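Local coordinates for cystathionine beta-lyase family protein, YNBB B.subtilis ortholog (Clostridium acetobutylicum, PDB 3HVY) that is a pyridoxal-phosphate enzyme of the methionine gamma-lyase family, probably a lyase, with a suggested role in aluminium resistance, at residues Val162-Val167 / Ile203-Glu208; Ile180-Ser185 / Ala197-Ile202; Gln353-Val358 / Val418-Ser423. All coordinates share one frame; numbering follows the deposited sequence.

Interaction 1. Residues Val162-Val167 / Ile203-Glu208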
loop_
_atom_site.group_PDB
_atom_site.type_symbol
_atom_site.label_atom_id
_atom_site.label_comp_id
_atom_site.label_asym_id
_atom_site.label_seq_id
_atom_site.Cartn_x
_atom_site.Cartn_y
_atom_site.Cartn_z
ATOM N N VAL D 162 -24.609 -26.776 -27.514
ATOM C CA VAL D 162 -23.448 -26.745 -28.388
ATOM C C VAL D 162 -23.642 -27.781 -29.509
ATOM O O VAL D 162 -23.967 -28.941 -29.242
ATOM C CB VAL D 162 -22.180 -27.038 -27.602
ATOM C CG1 VAL D 162 -21.022 -27.270 -28.550
ATOM C CG2 VAL D 162 -21.909 -25.868 -26.626
ATOM N N ASP D 163 -23.456 -27.336 -30.750
ATOM C CA ASP D 163 -23.642 -28.157 -31.938
ATOM C C ASP D 163 -22.362 -28.932 -32.196
ATOM O O ASP D 163 -21.554 -28.616 -33.086
ATOM C CB ASP D 163 -23.983 -27.259 -33.118
ATOM C CG ASP D 163 -24.331 -28.036 -34.366
ATOM O OD1 ASP D 163 -24.312 -29.300 -34.364
ATOM O OD2 ASP D 163 -24.580 -27.356 -35.385
ATOM N N ILE D 164 -22.193 -29.953 -31.382
ATOM C CA ILE D 164 -21.009 -30.746 -31.383
ATOM C C ILE D 164 -20.751 -31.404 -32.735
ATOM O O ILE D 164 -19.607 -31.576 -33.117
ATOM C CB ILE D 164 -21.056 -31.763 -30.203
ATOM C CG1 ILE D 164 -19.637 -32.146 -29.748
ATOM C CG2 ILE D 164 -21.822 -32.989 -30.607
ATOM C CD1 ILE D 164 -18.670 -30.966 -29.516
ATOM N N ASN D 165 -21.790 -31.727 -33.499
ATOM C CA ASN D 165 -21.554 -32.280 -34.809
ATOM C C ASN D 165 -20.957 -31.294 -35.803
ATOM O O ASN D 165 -20.141 -31.680 -36.618
ATOM C CB ASN D 165 -22.823 -32.909 -35.400
ATOM C CG ASN D 165 -23.192 -34.245 -34.723
ATOM O OD1 ASN D 165 -22.408 -34.842 -33.971
ATOM N ND2 ASN D 165 -24.404 -34.710 -34.999
ATOM N N THR D 166 -21.377 -30.039 -35.774
ATOM C CA THR D 166 -20.765 -29.035 -36.647
ATOM C C THR D 166 -19.318 -28.737 -36.225
ATOM O O THR D 166 -18.430 -28.577 -37.071
ATOM C CB THR D 166 -21.576 -27.742 -36.630
ATOM O OG1 THR D 166 -22.878 -28.052 -37.123
ATOM C CG2 THR D 166 -20.948 -26.695 -37.516
ATOM N N VAL D 167 -19.069 -28.736 -34.922
ATOM C CA VAL D 167 -17.711 -28.548 -34.402
ATOM C C VAL D 167 -16.760 -29.612 -34.978
ATOM O O VAL D 167 -15.661 -29.304 -35.464
ATOM C CB VAL D 167 -17.677 -28.660 -32.884
ATOM C CG1 VAL D 167 -16.192 -28.602 -32.379
ATOM C CG2 VAL D 167 -18.491 -27.534 -32.233
ATOM N N ILE D 203 -15.593 -31.804 -24.718
ATOM C CA ILE D 203 -14.153 -31.997 -24.925
ATOM C C ILE D 203 -13.883 -33.425 -25.386
ATOM O O ILE D 203 -13.117 -33.634 -26.307
ATOM C CB ILE D 203 -13.323 -31.625 -23.677
ATOM C CG1 ILE D 203 -13.473 -30.126 -23.404
ATOM C CG2 ILE D 203 -11.857 -31.992 -23.900
ATOM C CD1 ILE D 203 -12.696 -29.540 -22.208
ATOM N N LYS D 204 -14.544 -34.383 -24.742
ATOM C CA LYS D 204 -14.453 -35.801 -25.101
ATOM C C LYS D 204 -14.829 -35.975 -26.562
ATOM O O LYS D 204 -14.184 -36.728 -27.281
ATOM C CB LYS D 204 -15.358 -36.616 -24.163
ATOM C CG LYS D 204 -15.115 -38.072 -24.127
ATOM C CD LYS D 204 -15.787 -38.786 -22.950
ATOM C CE LYS D 204 -15.721 -40.337 -23.223
ATOM N NZ LYS D 204 -16.165 -41.230 -22.087
ATOM N N SER D 205 -15.835 -35.256 -27.044
ATOM C CA SER D 205 -16.157 -35.321 -28.468
ATOM C C SER D 205 -15.087 -34.724 -29.344
ATOM O O SER D 205 -14.814 -35.246 -30.421
ATOM C CB SER D 205 -17.458 -34.577 -28.799
ATOM O OG SER D 205 -18.557 -35.266 -28.261
ATOM N N ILE D 206 -14.546 -33.576 -28.940
ATOM C CA ILE D 206 -13.459 -32.966 -29.688
ATOM C C ILE D 206 -12.293 -33.966 -29.777
ATOM O O ILE D 206 -11.724 -34.154 -30.848
ATOM C CB ILE D 206 -13.015 -31.620 -29.067
ATOM C CG1 ILE D 206 -14.085 -30.553 -29.310
ATOM C CG2 ILE D 206 -11.625 -31.114 -29.630
ATOM C CD1 ILE D 206 -13.963 -29.376 -28.354
ATOM N N ARG D 207 -11.975 -34.623 -28.660
ATOM C CA ARG D 207 -10.839 -35.512 -28.637
ATOM C C ARG D 207 -11.031 -36.806 -29.435
ATOM O O ARG D 207 -10.068 -37.535 -29.636
ATOM C CB ARG D 207 -10.409 -35.810 -27.216
ATOM C CG ARG D 207 -9.945 -34.585 -26.448
ATOM C CD ARG D 207 -8.967 -33.723 -27.239
ATOM N NE ARG D 207 -8.415 -32.616 -26.444
ATOM C CZ ARG D 207 -7.837 -31.526 -26.951
ATOM N NH1 ARG D 207 -7.726 -31.341 -28.249
ATOM N NH2 ARG D 207 -7.378 -30.602 -26.147
ATOM N N GLU D 208 -12.237 -37.050 -29.932
ATOM C CA GLU D 208 -12.473 -38.175 -30.833
ATOM C C GLU D 208 -11.856 -37.907 -32.212
ATOM O O GLU D 208 -11.592 -38.827 -32.963
ATOM C CB GLU D 208 -13.982 -38.444 -30.972
ATOM C CG GLU D 208 -14.603 -39.061 -29.716
ATOM C CD GLU D 208 -16.133 -39.160 -29.767
ATOM O OE1 GLU D 208 -16.778 -38.507 -30.627
ATOM O OE2 GLU D 208 -16.684 -39.876 -28.908
#
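I164 and S205 form the centre of this contact between two helices that pack by the seven-stranded sheet of the large domain, in an aminotransferase-like (fold type I) fold. I164 lies in the first turn of helix 164-173. S205 lies near the end of helix 196-207. The CG1 branch of I164 is swung away from its own backbone N (chi1 -153°) and reaches across to S205. CG1 of I164 stands 3.4 Å from CB of S205, which is tight for two carbons. CD1 of I164 lies a little further off, 3.9 Å from the same S205 CB. The hydroxyl of S205 does not bond across the contact. It is bonded back to E201 O, one turn earlier in its own helix.

Deeper in, I206 meets V167. The CB of I206 leaves its helix across the direction to V167, and CG1 makes up the distance. CG1 of V167 and CG1 of I206 are 4.2 Å apart, an ordinary apolar contact. I122 and V213 add to the packing around this buried pair.

The first turn that presents I164 is capped by D163, the N-cap residue. OG1 of T166 meets D163 OD2 at 2.5 Å, a distance so short that its detail is doubtful. The capping bond itself is weak: the backbone N of T166 donates to D163 OD1 at 3.3 Å.

Interaction 2. Residues Ile180-Ser185 / Ala197-Ile202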
loop_
_atom_site.group_PDB
_atom_site.type_symbol
_atom_site.label_atom_id
_atom_site.label_comp_id
_atom_site.label_asym_id
_atom_site.label_seq_id
_atom_site.Cartn_x
_atom_site.Cartn_y
_atom_site.Cartn_z
ATOM N N ILE D 180 -9.976 -23.768 -29.849
ATOM C CA ILE D 180 -11.408 -23.799 -29.631
ATOM C C ILE D 180 -11.664 -23.052 -28.316
ATOM O O ILE D 180 -11.025 -23.327 -27.264
ATOM C CB ILE D 180 -11.914 -25.252 -29.565
ATOM C CG1 ILE D 180 -11.957 -25.837 -30.991
ATOM C CG2 ILE D 180 -13.268 -25.370 -28.864
ATOM C CD1 ILE D 180 -12.457 -27.235 -31.057
ATOM N N HIS D 181 -12.581 -22.108 -28.415
ATOM C CA HIS D 181 -13.000 -21.260 -27.320
ATOM C C HIS D 181 -14.386 -21.663 -26.804
ATOM O O HIS D 181 -15.352 -21.695 -27.566
ATOM C CB HIS D 181 -12.954 -19.815 -27.813
ATOM C CG HIS D 181 -13.762 -18.857 -26.988
ATOM N ND1 HIS D 181 -14.844 -18.185 -27.502
ATOM C CD2 HIS D 181 -13.666 -18.485 -25.692
ATOM C CE1 HIS D 181 -15.370 -17.425 -26.555
ATOM N NE2 HIS D 181 -14.693 -17.617 -25.437
ATOM N N ILE D 182 -14.437 -22.059 -25.530
ATOM C CA ILE D 182 -15.682 -22.385 -24.839
ATOM C C ILE D 182 -15.891 -21.285 -23.786
ATOM O O ILE D 182 -14.990 -20.956 -23.047
ATOM C CB ILE D 182 -15.612 -23.749 -24.151
ATOM C CG1 ILE D 182 -15.342 -24.845 -25.206
ATOM C CG2 ILE D 182 -16.890 -24.031 -23.312
ATOM C CD1 ILE D 182 -15.146 -26.274 -24.645
ATOM N N GLN D 183 -17.072 -20.700 -23.753
ATOM C CA GLN D 183 -17.462 -19.773 -22.649
ATOM C C GLN D 183 -18.343 -20.559 -21.632
ATOM O O GLN D 183 -19.415 -21.053 -21.977
ATOM C CB GLN D 183 -18.238 -18.635 -23.262
ATOM C CG GLN D 183 -18.573 -17.512 -22.326
ATOM C CD GLN D 183 -19.166 -16.335 -23.066
ATOM O OE1 GLN D 183 -18.555 -15.808 -24.010
ATOM N NE2 GLN D 183 -20.360 -15.893 -22.636
ATOM N N ARG D 184 -17.893 -20.673 -20.390
ATOM C CA ARG D 184 -18.638 -21.413 -19.368
ATOM C C ARG D 184 -19.930 -20.687 -18.962
ATOM O O ARG D 184 -21.021 -21.261 -18.990
ATOM C CB ARG D 184 -17.740 -21.650 -18.159
ATOM C CG ARG D 184 -18.408 -22.361 -17.006
ATOM C CD ARG D 184 -17.350 -22.703 -15.915
ATOM N NE ARG D 184 -17.972 -23.346 -14.786
ATOM C CZ ARG D 184 -17.315 -23.747 -13.695
ATOM N NH1 ARG D 184 -16.001 -23.561 -13.576
ATOM N NH2 ARG D 184 -17.983 -24.308 -12.715
ATOM N N SER D 185 -19.794 -19.416 -18.586
ATOM C CA SER D 185 -20.934 -18.595 -18.184
ATOM C C SER D 185 -21.649 -17.954 -19.388
ATOM O O SER D 185 -21.013 -17.345 -20.243
ATOM C CB SER D 185 -20.445 -17.514 -17.211
ATOM O OG SER D 185 -21.512 -16.751 -16.716
ATOM N N ALA D 197 -19.851 -31.041 -16.350
ATOM C CA ALA D 197 -20.132 -32.337 -17.024
ATOM C C ALA D 197 -20.465 -32.136 -18.480
ATOM O O ALA D 197 -20.156 -33.002 -19.316
ATOM C CB ALA D 197 -21.262 -33.151 -16.303
ATOM N N GLU D 198 -21.073 -31.008 -18.817
ATOM C CA GLU D 198 -21.313 -30.669 -20.218
ATOM C C GLU D 198 -20.048 -30.329 -20.960
ATOM O O GLU D 198 -19.849 -30.749 -22.106
ATOM C CB GLU D 198 -22.294 -29.536 -20.342
ATOM C CG GLU D 198 -23.641 -29.952 -19.858
ATOM C CD GLU D 198 -24.650 -28.832 -19.714
ATOM O OE1 GLU D 198 -24.423 -27.764 -19.083
ATOM O OE2 GLU D 198 -25.750 -29.081 -20.191
ATOM N N ILE D 199 -19.180 -29.562 -20.312
ATOM C CA ILE D 199 -17.878 -29.231 -20.887
ATOM C C ILE D 199 -17.086 -30.516 -21.079
ATOM O O ILE D 199 -16.438 -30.689 -22.118
ATOM C CB ILE D 199 -17.108 -28.201 -20.025
ATOM C CG1 ILE D 199 -17.876 -26.855 -20.010
ATOM C CG2 ILE D 199 -15.683 -28.042 -20.553
ATOM C CD1 ILE D 199 -17.394 -25.862 -18.974
ATOM N N ALA D 200 -17.154 -31.433 -20.102
ATOM C CA ALA D 200 -16.456 -32.705 -20.232
ATOM C C ALA D 200 -16.822 -33.468 -21.487
ATOM O O ALA D 200 -15.949 -34.015 -22.175
ATOM C CB ALA D 200 -16.693 -33.586 -18.986
ATOM N N GLU D 201 -18.103 -33.510 -21.794
ATOM C CA GLU D 201 -18.581 -34.233 -22.973
ATOM C C GLU D 201 -18.237 -33.539 -24.283
ATOM O O GLU D 201 -17.952 -34.198 -25.268
ATOM C CB GLU D 201 -20.089 -34.455 -22.894
ATOM C CG GLU D 201 -20.444 -35.400 -21.793
ATOM C CD GLU D 201 -19.704 -36.757 -21.928
ATOM O OE1 GLU D 201 -19.781 -37.357 -23.032
ATOM O OE2 GLU D 201 -19.039 -37.197 -20.943
ATOM N N ILE D 202 -18.295 -32.221 -24.300
ATOM C CA ILE D 202 -17.875 -31.459 -25.451
ATOM C C ILE D 202 -16.414 -31.777 -25.762
ATOM O O ILE D 202 -16.032 -32.033 -26.928
ATOM C CB ILE D 202 -18.084 -29.949 -25.186
ATOM C CG1 ILE D 202 -19.594 -29.627 -25.212
ATOM C CG2 ILE D 202 -17.351 -29.103 -26.204
ATOM C CD1 ILE D 202 -19.992 -28.315 -24.504
#
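I182 reaches from the strand to two residues of the helix, I199 and I202. With CG1 anti to the carbonyl carbon (chi1 -60°) and CD1 extended beyond it (chi2 176°), the longer branch reaches I202: CD1 of I182 lies 3.9 Å from I202 CG2. These two side chains run alongside each other in opposite senses. The shorter branch, I182 CG2, makes a looser contact with I199 CG1 at 4.5 Å.

Strand 177-183, helix 196-207 and strand 214-218 form a beta-alpha-beta unit of the mixed sheet, and this contact packs its helix against its first strand. Q183 points away from the helix. Its NE2 donates to S185 O at 2.9 Å, in the plane of its own amide, while OE1 accepts from Y127 N.

R184 has left the strand. Its chain is extended from CG to NE and lies nearly perpendicular to that of I199. Only the aliphatic start takes part: R184 CG lies 4.1 Å from I199 CD1. The buried guanidinium is held further on, with NH1 bonded to N219 and in a salt bridge with E229, and NH2 bonded to T331 OG1.

Interaction 3. Residues Gln353-Val358 / Val418-Ser423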
loop_
_atom_site.group_PDB
_atom_site.type_symbol
_atom_site.label_atom_id
_atom_site.label_comp_id
_atom_site.label_asym_id
_atom_site.label_seq_id
_atom_site.Cartn_x
_atom_site.Cartn_y
_atom_site.Cartn_z
ATOM N N GLN D 353 -29.107 -1.448 -6.000
ATOM C CA GLN D 353 -28.189 -0.358 -5.669
ATOM C C GLN D 353 -28.517 0.211 -4.289
ATOM O O GLN D 353 -27.636 0.419 -3.448
ATOM C CB GLN D 353 -28.248 0.755 -6.733
ATOM C CG GLN D 353 -27.233 1.931 -6.530
ATOM C CD GLN D 353 -25.817 1.574 -6.909
ATOM O OE1 GLN D 353 -25.599 0.830 -7.844
ATOM N NE2 GLN D 353 -24.846 2.160 -6.226
ATOM N N THR D 354 -29.791 0.404 -4.026
ATOM C CA THR D 354 -30.168 0.959 -2.742
ATOM C C THR D 354 -29.899 -0.004 -1.603
ATOM O O THR D 354 -29.791 0.445 -0.459
ATOM C CB THR D 354 -31.659 1.412 -2.684
ATOM O OG1 THR D 354 -32.481 0.277 -2.647
ATOM C CG2 THR D 354 -32.053 2.218 -3.866
ATOM N N ALA D 355 -29.776 -1.319 -1.893
ATOM C CA ALA D 355 -29.420 -2.313 -0.852
ATOM C C ALA D 355 -27.917 -2.464 -0.668
ATOM O O ALA D 355 -27.466 -3.371 0.060
ATOM C CB ALA D 355 -29.963 -3.694 -1.236
ATOM N N SER D 356 -27.123 -1.630 -1.338
ATOM C CA SER D 356 -25.650 -1.822 -1.308
ATOM C C SER D 356 -25.020 -0.993 -0.227
ATOM O O SER D 356 -25.553 0.057 0.140
ATOM C CB SER D 356 -25.039 -1.454 -2.646
ATOM O OG SER D 356 -25.587 -2.265 -3.686
ATOM N N PRO D 357 -23.877 -1.444 0.304
ATOM C CA PRO D 357 -23.196 -0.687 1.373
ATOM C C PRO D 357 -22.454 0.564 0.888
ATOM O O PRO D 357 -22.255 1.505 1.673
ATOM C CB PRO D 357 -22.177 -1.687 1.899
ATOM C CG PRO D 357 -21.870 -2.543 0.723
ATOM C CD PRO D 357 -23.198 -2.717 0.025
ATOM N N VAL D 358 -22.012 0.540 -0.373
ATOM C CA VAL D 358 -21.239 1.657 -0.949
ATOM C C VAL D 358 -22.072 2.257 -2.058
ATOM O O VAL D 358 -22.707 1.538 -2.819
ATOM C CB VAL D 358 -19.901 1.154 -1.487
ATOM C CG1 VAL D 358 -18.995 2.336 -2.001
ATOM C CG2 VAL D 358 -19.199 0.294 -0.381
ATOM N N VAL D 418 -32.338 -8.753 -2.276
ATOM C CA VAL D 418 -33.479 -9.211 -3.068
ATOM C C VAL D 418 -34.811 -8.776 -2.460
ATOM O O VAL D 418 -35.715 -8.377 -3.193
ATOM C CB VAL D 418 -33.397 -10.729 -3.326
ATOM C CG1 VAL D 418 -34.697 -11.276 -4.023
ATOM C CG2 VAL D 418 -32.130 -11.004 -4.118
ATOM N N LEU D 419 -34.923 -8.835 -1.129
ATOM C CA LEU D 419 -36.134 -8.436 -0.473
ATOM C C LEU D 419 -36.366 -6.940 -0.696
ATOM O O LEU D 419 -37.496 -6.527 -1.002
ATOM C CB LEU D 419 -36.111 -8.731 1.027
ATOM C CG LEU D 419 -35.898 -10.177 1.466
ATOM C CD1 LEU D 419 -36.009 -10.267 3.006
ATOM C CD2 LEU D 419 -36.877 -11.150 0.749
ATOM N N ILE D 420 -35.308 -6.144 -0.562
ATOM C CA ILE D 420 -35.434 -4.723 -0.794
ATOM C C ILE D 420 -35.839 -4.473 -2.235
ATOM O O ILE D 420 -36.801 -3.783 -2.499
ATOM C CB ILE D 420 -34.134 -3.960 -0.459
ATOM C CG1 ILE D 420 -33.938 -3.965 1.045
ATOM C CG2 ILE D 420 -34.193 -2.521 -0.975
ATOM C CD1 ILE D 420 -32.481 -3.692 1.477
ATOM N N ALA D 421 -35.143 -5.089 -3.169
ATOM C CA ALA D 421 -35.492 -4.932 -4.566
ATOM C C ALA D 421 -36.932 -5.417 -4.889
ATOM O O ALA D 421 -37.699 -4.733 -5.586
ATOM C CB ALA D 421 -34.461 -5.651 -5.431
ATOM N N LEU D 422 -37.300 -6.604 -4.405
ATOM C CA LEU D 422 -38.627 -7.164 -4.682
ATOM C C LEU D 422 -39.763 -6.294 -4.117
ATOM O O LEU D 422 -40.835 -6.205 -4.713
ATOM C CB LEU D 422 -38.716 -8.589 -4.118
ATOM C CG LEU D 422 -40.048 -9.351 -4.301
ATOM C CD1 LEU D 422 -40.555 -9.346 -5.764
ATOM C CD2 LEU D 422 -39.932 -10.814 -3.736
ATOM N N SER D 423 -39.513 -5.668 -2.970
ATOM C CA SER D 423 -40.496 -4.799 -2.306
ATOM C C SER D 423 -40.738 -3.502 -3.075
ATOM O O SER D 423 -41.580 -2.702 -2.689
ATOM C CB SER D 423 -40.058 -4.484 -0.886
ATOM O OG SER D 423 -40.001 -5.661 -0.097
#
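I420 turns its CG1 anti to the carbonyl carbon (chi1 -70°), and chi2 of 160° then extends CD1 toward A355. The same chi1 sets CG2 of I420 beside the carbonyl carbon, facing T354. In T354, OG1 sits between the backbone N and the carbonyl carbon (chi1 72°), which turns it to I420 CG2. One isoleucine thus touches two consecutive residues, one with each branch. CD1 of I420 lies 3.7 Å from CB of A355 and 4.1 Å from its CA. CG2 of I420 comes 3.7 Å from OG1 of T354. The threonine and isoleucine side chains lie at a slant to each other. The T354 hydroxyl makes its hydrogen bond to G351 O, within its own helix, and meets I420 only by packing.

The contact joins the end of helix 342-354 to helix 411-422, the last helix of the chain, in the C-terminal domain, which carries the five-stranded antiparallel sheet. On another face of helix 411-422, L419 packs on V20 and Y24 of helix 18-55. A355 is the first residue to leave helical geometry. Its carbonyl O accepts from H413 NE2, a second link between the two elements.

Overall arrangement
Interactions 1 and 2 are neighbours, with centres about 10 Å apart. They share helix 196-207. Interaction 2 packs an earlier part of it on strand 177-183, and interaction 1 packs its last turns on helix 164-173, which directly precedes that strand. They touch through I206 CD1 and I180 CD1, 3.8 Å apart, so the packing runs on from one to the other. In the sequence, both segments of interaction 2 fall between those of interaction 1. Interaction 3 comes later, about 43 Å from interaction 1 and about 34 Å from interaction 2, centre to centre. It lies in the C-terminal domain near the second subunit, while interactions 1 and 2 build the helix layer on the large-domain sheet.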